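Local coordinates for protein transcriptional repressor of the blcABC operon (Agrobacterium tumefaciens, PDB 3MQ0) that represses transcription of the blcABC operon as an IclR-family helix-turn-helix protein that is regulated through changes in its oligomerization, at the interface of chains A and B. Residues are numbered along the deposited sequence; one frame, centred on the assembly and turned at random. Chains: chain A/B, Transcriptional repressor of the blcABC operon.

Contact 1: the interface of chains A and B. Residues chain A 93, 96-97, 228, 269; chain B 86-87, 90.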
# COMPACT_ATOMS: atom_id res chain seq x y z
N ALA A 93 -6.53 1.70 -3.89
CA ALA A 93 -5.90 0.52 -3.30
C ALA A 93 -5.98 0.55 -1.78
O ALA A 93 -6.18 -0.49 -1.15
CB ALA A 93 -4.46 0.40 -3.76
N PHE A 96 -9.45 -0.35 -0.89
CA PHE A 96 -9.58 -1.80 -1.03
C PHE A 96 -9.09 -2.52 0.24
O PHE A 96 -9.80 -3.35 0.83
CB PHE A 96 -8.81 -2.30 -2.26
CG PHE A 96 -8.85 -3.80 -2.44
CD1 PHE A 96 -9.89 -4.40 -3.12
CD2 PHE A 96 -7.86 -4.60 -1.89
CE1 PHE A 96 -9.93 -5.79 -3.29
CE2 PHE A 96 -7.90 -5.99 -2.04
CZ PHE A 96 -8.95 -6.57 -2.74
N LEU A 97 -7.88 -2.19 0.67
CA LEU A 97 -7.25 -2.89 1.77
C LEU A 97 -7.95 -2.60 3.10
O LEU A 97 -8.07 -3.49 3.94
CB LEU A 97 -5.76 -2.56 1.84
CG LEU A 97 -4.99 -3.11 0.64
CD1 LEU A 97 -3.55 -2.60 0.63
CD2 LEU A 97 -5.04 -4.63 0.63
N TYR A 228 -2.66 -9.82 -0.79
CA TYR A 228 -1.96 -9.14 -1.88
C TYR A 228 -0.44 -9.35 -1.84
O TYR A 228 0.21 -9.38 -2.88
CB TYR A 228 -2.29 -7.65 -1.90
CG TYR A 228 -1.66 -6.85 -0.78
CD1 TYR A 228 -0.46 -6.18 -0.96
CD2 TYR A 228 -2.28 -6.76 0.46
CE1 TYR A 228 0.11 -5.45 0.06
CE2 TYR A 228 -1.71 -6.03 1.49
CZ TYR A 228 -0.52 -5.38 1.29
OH TYR A 228 0.05 -4.65 2.31
N GLY A 269 -7.05 -9.75 -3.54
CA GLY A 269 -5.96 -8.94 -4.04
C GLY A 269 -4.73 -9.72 -4.46
O GLY A 269 -3.79 -9.13 -5.00
N GLY B 86 -12.54 -2.95 -6.74
CA GLY B 86 -12.01 -4.18 -7.31
C GLY B 86 -10.52 -4.29 -7.03
O GLY B 86 -9.84 -3.28 -6.92
N PRO B 87 -10.01 -5.52 -6.90
CA PRO B 87 -8.61 -5.76 -6.55
C PRO B 87 -7.63 -5.32 -7.63
O PRO B 87 -6.43 -5.22 -7.37
CB PRO B 87 -8.54 -7.28 -6.38
CG PRO B 87 -9.73 -7.80 -7.14
CD PRO B 87 -10.79 -6.77 -6.99
N LEU B 90 -4.95 -2.58 -7.19
CA LEU B 90 -3.68 -2.87 -6.54
C LEU B 90 -2.53 -2.88 -7.56
O LEU B 90 -1.40 -2.50 -7.23
CB LEU B 90 -3.73 -4.21 -5.80
CG LEU B 90 -4.65 -4.26 -4.58
CD1 LEU B 90 -4.66 -5.67 -3.97
CD2 LEU B 90 -4.23 -3.25 -3.55
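B:Leu90 packs its branched end against a nonpolar surface of chain A formed by A:Ala93, A:Phe96, A:Leu97, A:Tyr228 and A:Gly269, and it hides more surface against the partner (80 Å²) than the other residues of the patch. Its two methyls serve different walls. CD1 points to the non-helical wall, resting 3.5 Å from CA of A:Gly269, where a residue without a side chain lets the methyl approach the main chain. The same methyl lies 3.7 Å from CB of A:Tyr228, although that tyrosine is poorly ordered and its part in the wall is less certain. CD2 faces the helix instead, 3.7 Å from CB of A:Ala93, with CG of A:Leu97 a looser neighbour at 4.3 Å. With CG beside its backbone N and anti to the carbonyl carbon (chi1 -68°), B:Leu90 spreads both methyls toward chain A.

Aromatic packing forms the second group. The A:Phe96 ring extends from its helix with CG anti to the backbone N (chi1 178°) and presents one face to chain B. B:Pro87 lies over that face near the rim, its CA 3.5 Å from CE1 of A:Phe96 and its CB 3.7 Å from CZ of A:Phe96. CD1 of B:Leu90 stands on the same side of the ring but beyond its rim, 3.8 Å from CE2 of A:Phe96; the leucine side chain crosses the phenylalanine at about a right angle. Within chain A, CD2 of A:Leu97 abuts the ring edge in plane, while its CD1 sits above the A:Tyr228 ring as modelled, whose position is less certain.

In the fold, A:Ala93, A:Phe96 and A:Leu97 share helix 88-98, the linker helix between the DNA-binding and C-terminal GAF-fold regions. A:Gly269 follows the C-terminal helix 249-267, A:Tyr228 lies between strands 218-226 and 232-241, and B:Leu90 belongs to the partner's linker helix.

Contact 2: the interface of chains A and B. Residues chain A 85-87, 90; chain B 92, 95-96, 267.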
# COMPACT_ATOMS: atom_id res chain seq x y z
N ILE A 85 2.41 6.20 -13.51
CA ILE A 85 1.19 6.12 -12.72
C ILE A 85 1.22 7.25 -11.71
O ILE A 85 2.27 7.51 -11.09
CB ILE A 85 1.07 4.79 -11.99
CG1 ILE A 85 1.07 3.62 -12.99
CG2 ILE A 85 -0.18 4.76 -11.14
CD1 ILE A 85 -0.14 3.58 -13.92
N GLY A 86 0.10 7.94 -11.56
CA GLY A 86 -0.02 9.02 -10.59
C GLY A 86 -0.48 8.49 -9.24
O GLY A 86 -0.79 7.31 -9.11
N PRO A 87 -0.55 9.36 -8.24
CA PRO A 87 -0.87 8.94 -6.87
C PRO A 87 -2.33 8.54 -6.64
O PRO A 87 -2.60 7.83 -5.66
CB PRO A 87 -0.53 10.19 -6.03
CG PRO A 87 -0.65 11.33 -6.97
CD PRO A 87 -0.25 10.81 -8.33
N LEU A 90 -3.49 4.91 -5.62
CA LEU A 90 -3.12 4.47 -4.29
C LEU A 90 -4.28 4.68 -3.32
O LEU A 90 -4.47 3.91 -2.39
CB LEU A 90 -1.90 5.28 -3.83
CG LEU A 90 -1.09 4.76 -2.65
CD1 LEU A 90 -0.73 3.31 -2.86
CD2 LEU A 90 0.16 5.61 -2.46
N TRP B 92 -2.14 -1.05 -10.17
CA TRP B 92 -1.74 0.32 -10.48
C TRP B 92 -0.99 0.92 -9.29
O TRP B 92 0.04 1.56 -9.47
CB TRP B 92 -2.96 1.15 -10.83
CG TRP B 92 -3.72 0.57 -11.98
CD1 TRP B 92 -3.21 -0.16 -13.00
CD2 TRP B 92 -5.12 0.67 -12.21
NE1 TRP B 92 -4.21 -0.51 -13.87
CE2 TRP B 92 -5.39 -0.01 -13.41
CE3 TRP B 92 -6.18 1.28 -11.53
CZ2 TRP B 92 -6.68 -0.11 -13.94
CZ3 TRP B 92 -7.46 1.18 -12.06
CH2 TRP B 92 -7.70 0.50 -13.25
N GLY B 95 2.35 -0.34 -9.33
CA GLY B 95 3.09 0.32 -10.38
C GLY B 95 3.55 1.70 -9.95
O GLY B 95 4.68 2.10 -10.23
N PHE B 96 2.68 2.44 -9.27
CA PHE B 96 3.06 3.72 -8.71
C PHE B 96 4.24 3.59 -7.76
O PHE B 96 5.24 4.30 -7.90
CB PHE B 96 1.87 4.38 -8.00
CG PHE B 96 2.23 5.65 -7.25
CD1 PHE B 96 2.43 6.85 -7.92
CD2 PHE B 96 2.35 5.63 -5.87
CE1 PHE B 96 2.74 8.00 -7.24
CE2 PHE B 96 2.67 6.78 -5.17
CZ PHE B 96 2.87 7.97 -5.86
N LYS B 267 2.56 14.32 -4.40
CA LYS B 267 3.00 13.64 -5.61
C LYS B 267 3.57 12.27 -5.30
O LYS B 267 3.62 11.42 -6.17
CB LYS B 267 4.02 14.49 -6.36
CG LYS B 267 3.43 15.76 -6.94
CD LYS B 267 4.47 16.56 -7.71
CE LYS B 267 3.82 17.75 -8.41
NZ LYS B 267 4.85 18.67 -8.98
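A:Ile85 ends strand 82-85 against B:Phe96, and the main chain runs on extended through A:Gly86 (psi 176°) before A:Pro87 bends it toward the next helix (psi -20°). This bend wraps the backbone round the B:Phe96 ring, which hides 73 Å² against chain A. The phenylalanine leaves helix 89-98 with CG anti to its own backbone N (chi1 173°), reaching out toward the strand end and the turn.

Two carbonyls meet the ring at one corner from different directions. O of A:Ile85 comes to the edge, in the ring plane, 3.2 Å from CD1 of B:Phe96, a placement that would suit the weakly positive rim of an aromatic ring. O of A:Gly86 stands to one side of the plane, 3.5 Å from that CD1.

The same side carries the apolar packing. CA of A:Pro87 lies 3.8 Å above the ring plane, shifted toward the rim. Also on this side, but past another part of the rim, CD2 of A:Leu90 touches CE2 of B:Phe96 at 3.9 Å, the two side chains crossing nearly perpendicularly.

A:Ile85 packs near the root of the phenylalanine. Its CG2 methyl is 3.8 Å from CB of B:Phe96 and also meets the main-chain O of B:Trp92, one helical turn earlier, at 3.6 Å; B:Gly95, without a side chain, lies alongside. Within chain B, B:Lys267 closes the far end of the ring through backbone rather than amine: its carbonyl O lies in the ring plane at the edge, 3.5 Å from CZ of B:Phe96.

Contact 1 and contact 2, whose C-alpha centres are about 14 Å apart, are near-twins related by the two-fold axis of the dimer. Each sets the turn before one linker helix, with its leucine, against the other linker helix's phenylalanine and the end region of the C-terminal helix (B:Leu90 with A:Phe96; A:Leu90 with B:Phe96); contact 2 adds A:Ile85 at the strand end. They are not identical: the two leucines take different first torsions and bury very different areas, so the pair departs locally from exact symmetry. Together they tie both linker helices into the subunit junction, which could couple dimer assembly to the placing of the DNA-binding regions.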